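Local coordinates for protein 2-dehydro-3-deoxy-d-gluconate/2-dehydro-3-deoxy-phosphogluconate aldolase (Picrophilus torridus, PDB 4UXD) that is an aldolase of the dihydrodipicolinate synthetase family, built as a parallel alpha/beta barrel and assembled from four chains, at residues A[87-101]-A[113-127]. Numbering follows the deposited sequence.
Sequences RENSKKPIMAGVGSS and SMDIGIEAAVLMPPY
Strands 95-97 and 120-123 pair in parallel as neighbouring staves of the TIM barrel, joined by helix 103-115 in a right-handed beta-alpha-beta crossover. M95, A96 and G97 lie beside A120, A121 and V122; A96 bonds through both N and O, to A120 O and V122 N, flanked by A120 N to I94 O and V98 N to V122 O. M95 and V122 share one face of the sheet, where M95 CB packs 3.5 Å from V122 CG2; on the other, A96 CB meets I118 CG2 and, on helix 103-115, S113 CB. At the N-terminal ends of the strands, R87 reaches the Schellman turn that closes helix 103-115: its NH1 donates in the guanidinium plane to G117 O (2.8 Å) and, more weakly, to E119 OE1 in a salt bridge. NH2 binds S90 O and K92 O, and I94 CD1 covers one guanidinium face, which together would hold the group's rotation. E119 OE1 also takes an almost straight bond (172°) from I94 N, which comes from above the carboxylate plane. At the C-terminal ends, the Y127 ring meets Y128 of the second subunit. With CG set between the backbone N and the carbonyl carbon (chi1 38°), this ring turns back over S101, whose OG accepts from Y127 N at 2.9 Å and lies over the ring's middle, 3.2 Å above its plane.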
loop_
_atom_site.group_PDB
_atom_site.type_symbol
_atom_site.label_atom_id
_atom_site.label_comp_id
_atom_site.label_asym_id
_atom_site.label_seq_id
_atom_site.Cartn_x
_atom_site.Cartn_y
_atom_site.Cartn_z
ATOM N N ARG A 87 -32.409 21.759 -5.686
ATOM C CA ARG A 87 -32.495 23.186 -5.390
ATOM C C ARG A 87 -33.933 23.664 -5.469
ATOM O O ARG A 87 -34.303 24.606 -4.781
ATOM C CB ARG A 87 -31.612 24.014 -6.342
ATOM C CG ARG A 87 -31.869 25.540 -6.332
ATOM C CD ARG A 87 -31.399 26.278 -5.061
ATOM N NE ARG A 87 -32.003 25.787 -3.820
ATOM C CZ ARG A 87 -31.525 26.035 -2.603
ATOM N NH1 ARG A 87 -30.441 26.786 -2.437
ATOM N NH2 ARG A 87 -32.125 25.523 -1.543
ATOM N N GLU A 88 -34.739 23.006 -6.299
ATOM C CA GLU A 88 -36.100 23.456 -6.536
ATOM C C GLU A 88 -37.133 22.801 -5.627
ATOM O O GLU A 88 -38.313 23.171 -5.658
ATOM C CB GLU A 88 -36.489 23.202 -7.988
ATOM C CG GLU A 88 -36.022 24.268 -8.942
ATOM C CD GLU A 88 -36.406 23.955 -10.370
ATOM O OE1 GLU A 88 -37.048 22.902 -10.597
ATOM O OE2 GLU A 88 -36.064 24.762 -11.258
ATOM N N ASN A 89 -36.708 21.842 -4.817
ATOM C CA ASN A 89 -37.656 21.124 -3.977
ATOM C C ASN A 89 -37.260 21.119 -2.520
ATOM O O ASN A 89 -37.752 20.321 -1.725
ATOM C CB ASN A 89 -37.828 19.716 -4.509
ATOM C CG ASN A 89 -38.611 19.702 -5.810
ATOM O OD1 ASN A 89 -39.832 19.820 -5.807
ATOM N ND2 ASN A 89 -37.906 19.593 -6.927
ATOM N N SER A 90 -36.398 22.061 -2.172
ATOM C CA SER A 90 -35.993 22.266 -0.795
ATOM C C SER A 90 -35.408 23.657 -0.632
ATOM O O SER A 90 -34.737 24.155 -1.530
ATOM C CB SER A 90 -34.962 21.219 -0.366
ATOM O OG SER A 90 -34.399 21.556 0.895
ATOM N N LYS A 91 -35.653 24.272 0.516
ATOM C CA LYS A 91 -35.038 25.555 0.829
ATOM C C LYS A 91 -33.898 25.390 1.832
ATOM O O LYS A 91 -33.397 26.369 2.389
ATOM C CB LYS A 91 -36.094 26.537 1.354
ATOM C CG LYS A 91 -37.001 27.081 0.247
ATOM C CD LYS A 91 -37.986 28.113 0.766
ATOM C CE LYS A 91 -37.385 29.510 0.792
ATOM N NZ LYS A 91 -38.395 30.530 1.200
ATOM N N LYS A 92 -33.489 24.146 2.065
ATOM C CA LYS A 92 -32.282 23.892 2.839
ATOM C C LYS A 92 -31.109 24.451 2.063
ATOM O O LYS A 92 -31.120 24.443 0.832
ATOM C CB LYS A 92 -32.079 22.401 3.102
ATOM C CG LYS A 92 -33.025 21.798 4.125
ATOM C CD LYS A 92 -32.719 22.301 5.508
ATOM C CE LYS A 92 -33.510 21.538 6.522
ATOM N NZ LYS A 92 -33.092 21.934 7.873
ATOM N N PRO A 93 -30.111 24.985 2.773
ATOM C CA PRO A 93 -28.898 25.403 2.066
ATOM C C PRO A 93 -28.154 24.191 1.466
ATOM O O PRO A 93 -28.007 23.147 2.109
ATOM C CB PRO A 93 -28.079 26.095 3.158
ATOM C CG PRO A 93 -28.567 25.513 4.440
ATOM C CD PRO A 93 -30.031 25.237 4.222
ATOM N N ILE A 94 -27.700 24.346 0.229
ATOM C CA ILE A 94 -27.143 23.248 -0.552
ATOM C C ILE A 94 -25.648 23.441 -0.752
ATOM O O ILE A 94 -25.183 24.562 -0.994
ATOM C CB ILE A 94 -27.855 23.128 -1.936
ATOM C CG1 ILE A 94 -29.313 22.734 -1.737
ATOM C CG2 ILE A 94 -27.178 22.088 -2.834
ATOM C CD1 ILE A 94 -30.160 22.814 -2.971
ATOM N N MET A 95 -24.908 22.341 -0.611
ATOM C CA MET A 95 -23.515 22.252 -1.052
ATOM C C MET A 95 -23.460 21.330 -2.255
ATOM O O MET A 95 -23.652 20.130 -2.118
ATOM C CB MET A 95 -22.609 21.691 0.037
ATOM C CG MET A 95 -22.780 22.288 1.404
ATOM S SD MET A 95 -21.713 21.419 2.569
ATOM C CE MET A 95 -21.778 22.520 3.986
ATOM N N ALA A 96 -23.203 21.872 -3.432
ATOM C CA ALA A 96 -23.237 21.059 -4.642
ATOM C C ALA A 96 -21.917 20.329 -4.864
ATOM O O ALA A 96 -20.850 20.943 -4.902
ATOM C CB ALA A 96 -23.567 21.922 -5.850
ATOM N N GLY A 97 -21.989 19.015 -5.018
ATOM C CA GLY A 97 -20.831 18.274 -5.452
ATOM C C GLY A 97 -20.570 18.667 -6.881
ATOM O O GLY A 97 -21.381 18.375 -7.736
ATOM N N VAL A 98 -19.454 19.341 -7.136
ATOM C CA VAL A 98 -19.098 19.769 -8.491
ATOM C C VAL A 98 -17.849 19.017 -8.993
ATOM O O VAL A 98 -17.114 19.490 -9.879
ATOM C CB VAL A 98 -18.881 21.308 -8.532
ATOM C CG1 VAL A 98 -20.196 22.025 -8.212
ATOM C CG2 VAL A 98 -17.803 21.755 -7.551
ATOM N N GLY A 99 -17.638 17.825 -8.426
ATOM C CA GLY A 99 -16.499 16.978 -8.738
ATOM C C GLY A 99 -16.444 16.463 -10.163
ATOM O O GLY A 99 -17.466 16.188 -10.785
ATOM N N SER A 100 -15.220 16.340 -10.663
ATOM C CA SER A 100 -14.916 15.864 -12.006
ATOM C C SER A 100 -13.419 16.047 -12.231
ATOM O O SER A 100 -12.840 16.999 -11.726
ATOM C CB SER A 100 -15.704 16.626 -13.076
ATOM O OG SER A 100 -15.111 16.446 -14.354
ATOM N N SER A 101 -12.785 15.162 -12.995
ATOM C CA SER A 101 -11.365 15.337 -13.310
ATOM C C SER A 101 -11.164 16.368 -14.419
ATOM O O SER A 101 -10.040 16.818 -14.659
ATOM C CB SER A 101 -10.725 14.005 -13.708
ATOM O OG SER A 101 -10.541 13.182 -12.576
ATOM N N SER A 113 -24.584 26.109 -10.669
ATOM C CA SER A 113 -25.137 26.037 -9.320
ATOM C C SER A 113 -25.107 27.411 -8.629
ATOM O O SER A 113 -25.923 27.683 -7.741
ATOM C CB SER A 113 -24.399 24.976 -8.491
ATOM O OG SER A 113 -23.013 24.943 -8.774
ATOM N N MET A 114 -24.192 28.286 -9.044
ATOM C CA MET A 114 -24.254 29.680 -8.608
ATOM C C MET A 114 -25.514 30.350 -9.179
ATOM O O MET A 114 -26.263 30.996 -8.454
ATOM C CB MET A 114 -23.011 30.451 -9.039
ATOM C CG MET A 114 -22.842 31.789 -8.312
ATOM S SD MET A 114 -21.313 32.674 -8.721
ATOM C CE MET A 114 -21.728 33.331 -10.343
ATOM N N ASP A 115 -25.759 30.161 -10.473
ATOM C CA ASP A 115 -26.858 30.837 -11.161
ATOM C C ASP A 115 -28.250 30.357 -10.744
ATOM O O ASP A 115 -29.232 31.044 -11.033
ATOM C CB ASP A 115 -26.714 30.676 -12.680
ATOM C CG ASP A 115 -25.485 31.398 -13.239
ATOM O OD1 ASP A 115 -24.867 32.210 -12.509
ATOM O OD2 ASP A 115 -25.141 31.149 -14.415
ATOM N N ILE A 116 -28.349 29.196 -10.087
ATOM C CA ILE A 116 -29.640 28.723 -9.574
ATOM C C ILE A 116 -29.695 28.853 -8.050
ATOM O O ILE A 116 -30.562 28.275 -7.402
ATOM C CB ILE A 116 -29.958 27.245 -9.987
ATOM C CG1 ILE A 116 -28.983 26.231 -9.362
ATOM C CG2 ILE A 116 -29.951 27.100 -11.506
ATOM C CD1 ILE A 116 -29.486 24.780 -9.426
ATOM N N GLY A 117 -28.755 29.605 -7.486
ATOM C CA GLY A 117 -28.749 29.886 -6.062
ATOM C C GLY A 117 -28.385 28.734 -5.132
ATOM O O GLY A 117 -28.999 28.569 -4.072
ATOM N N ILE A 118 -27.391 27.934 -5.502
ATOM C CA ILE A 118 -26.859 26.954 -4.566
ATOM C C ILE A 118 -25.778 27.672 -3.790
ATOM O O ILE A 118 -24.920 28.316 -4.362
ATOM C CB ILE A 118 -26.332 25.674 -5.278
ATOM C CG1 ILE A 118 -27.501 24.732 -5.606
ATOM C CG2 ILE A 118 -25.335 24.922 -4.422
ATOM C CD1 ILE A 118 -27.225 23.755 -6.722
ATOM N N GLU A 119 -25.850 27.576 -2.474
ATOM C CA GLU A 119 -24.978 28.326 -1.587
ATOM C C GLU A 119 -23.494 27.995 -1.719
ATOM O O GLU A 119 -22.647 28.893 -1.660
ATOM C CB GLU A 119 -25.400 28.092 -0.131
ATOM C CG GLU A 119 -26.639 28.849 0.304
ATOM C CD GLU A 119 -27.923 28.092 0.068
ATOM O OE1 GLU A 119 -27.955 27.162 -0.766
ATOM O OE2 GLU A 119 -28.920 28.437 0.731
ATOM N N ALA A 120 -23.170 26.714 -1.871
ATOM C CA ALA A 120 -21.772 26.290 -1.794
ATOM C C ALA A 120 -21.454 25.191 -2.786
ATOM O O ALA A 120 -22.332 24.421 -3.181
ATOM C CB ALA A 120 -21.435 25.826 -0.378
ATOM N N ALA A 121 -20.194 25.145 -3.198
ATOM C CA ALA A 121 -19.687 24.057 -4.013
ATOM C C ALA A 121 -18.833 23.182 -3.118
ATOM O O ALA A 121 -18.347 23.647 -2.081
ATOM C CB ALA A 121 -18.891 24.567 -5.184
ATOM N N VAL A 122 -18.699 21.918 -3.515
ATOM C CA VAL A 122 -17.794 20.972 -2.885
ATOM C C VAL A 122 -16.964 20.266 -3.940
ATOM O O VAL A 122 -17.505 19.608 -4.832
ATOM C CB VAL A 122 -18.531 19.905 -2.081
ATOM C CG1 VAL A 122 -17.521 19.069 -1.256
ATOM C CG2 VAL A 122 -19.587 20.533 -1.204
ATOM N N LEU A 123 -15.647 20.361 -3.800
ATOM C CA LEU A 123 -14.722 19.849 -4.801
ATOM C C LEU A 123 -13.587 19.030 -4.172
ATOM O O LEU A 123 -12.892 19.514 -3.282
ATOM C CB LEU A 123 -14.145 21.013 -5.606
ATOM C CG LEU A 123 -13.124 20.639 -6.677
ATOM C CD1 LEU A 123 -13.776 19.750 -7.711
ATOM C CD2 LEU A 123 -12.533 21.885 -7.331
ATOM N N MET A 124 -13.412 17.795 -4.646
ATOM C CA MET A 124 -12.277 16.959 -4.252
ATOM C C MET A 124 -11.220 16.983 -5.353
ATOM O O MET A 124 -11.477 17.435 -6.466
ATOM C CB MET A 124 -12.705 15.506 -3.957
ATOM C CG MET A 124 -12.971 14.636 -5.182
ATOM S SD MET A 124 -14.377 15.263 -6.089
ATOM C CE MET A 124 -15.691 14.794 -4.992
ATOM N N PRO A 125 -10.014 16.514 -5.042
ATOM C CA PRO A 125 -9.041 16.626 -6.127
ATOM C C PRO A 125 -9.341 15.715 -7.323
ATOM O O PRO A 125 -10.065 14.732 -7.187
ATOM C CB PRO A 125 -7.729 16.241 -5.448
ATOM C CG PRO A 125 -7.924 16.679 -4.006
ATOM C CD PRO A 125 -9.376 16.382 -3.719
ATOM N N PRO A 126 -8.797 16.058 -8.501
ATOM C CA PRO A 126 -8.938 15.198 -9.675
ATOM C C PRO A 126 -8.429 13.806 -9.406
ATOM O O PRO A 126 -7.525 13.647 -8.555
ATOM C CB PRO A 126 -8.064 15.873 -10.732
ATOM C CG PRO A 126 -7.805 17.219 -10.240
ATOM C CD PRO A 126 -7.950 17.226 -8.768
ATOM N N TYR A 127 -8.974 12.832 -10.143
ATOM C CA TYR A 127 -8.704 11.437 -9.893
ATOM C C TYR A 127 -8.223 10.748 -11.165
ATOM O O TYR A 127 -7.802 11.427 -12.109
ATOM C CB TYR A 127 -9.945 10.774 -9.288
ATOM C CG TYR A 127 -11.244 11.246 -9.863
ATOM C CD1 TYR A 127 -11.878 12.379 -9.349
ATOM C CD2 TYR A 127 -11.844 10.574 -10.927
ATOM C CE1 TYR A 127 -13.059 12.829 -9.871
ATOM C CE2 TYR A 127 -13.043 11.021 -11.465
ATOM C CZ TYR A 127 -13.646 12.144 -10.929
ATOM O OH TYR A 127 -14.832 12.591 -11.444
#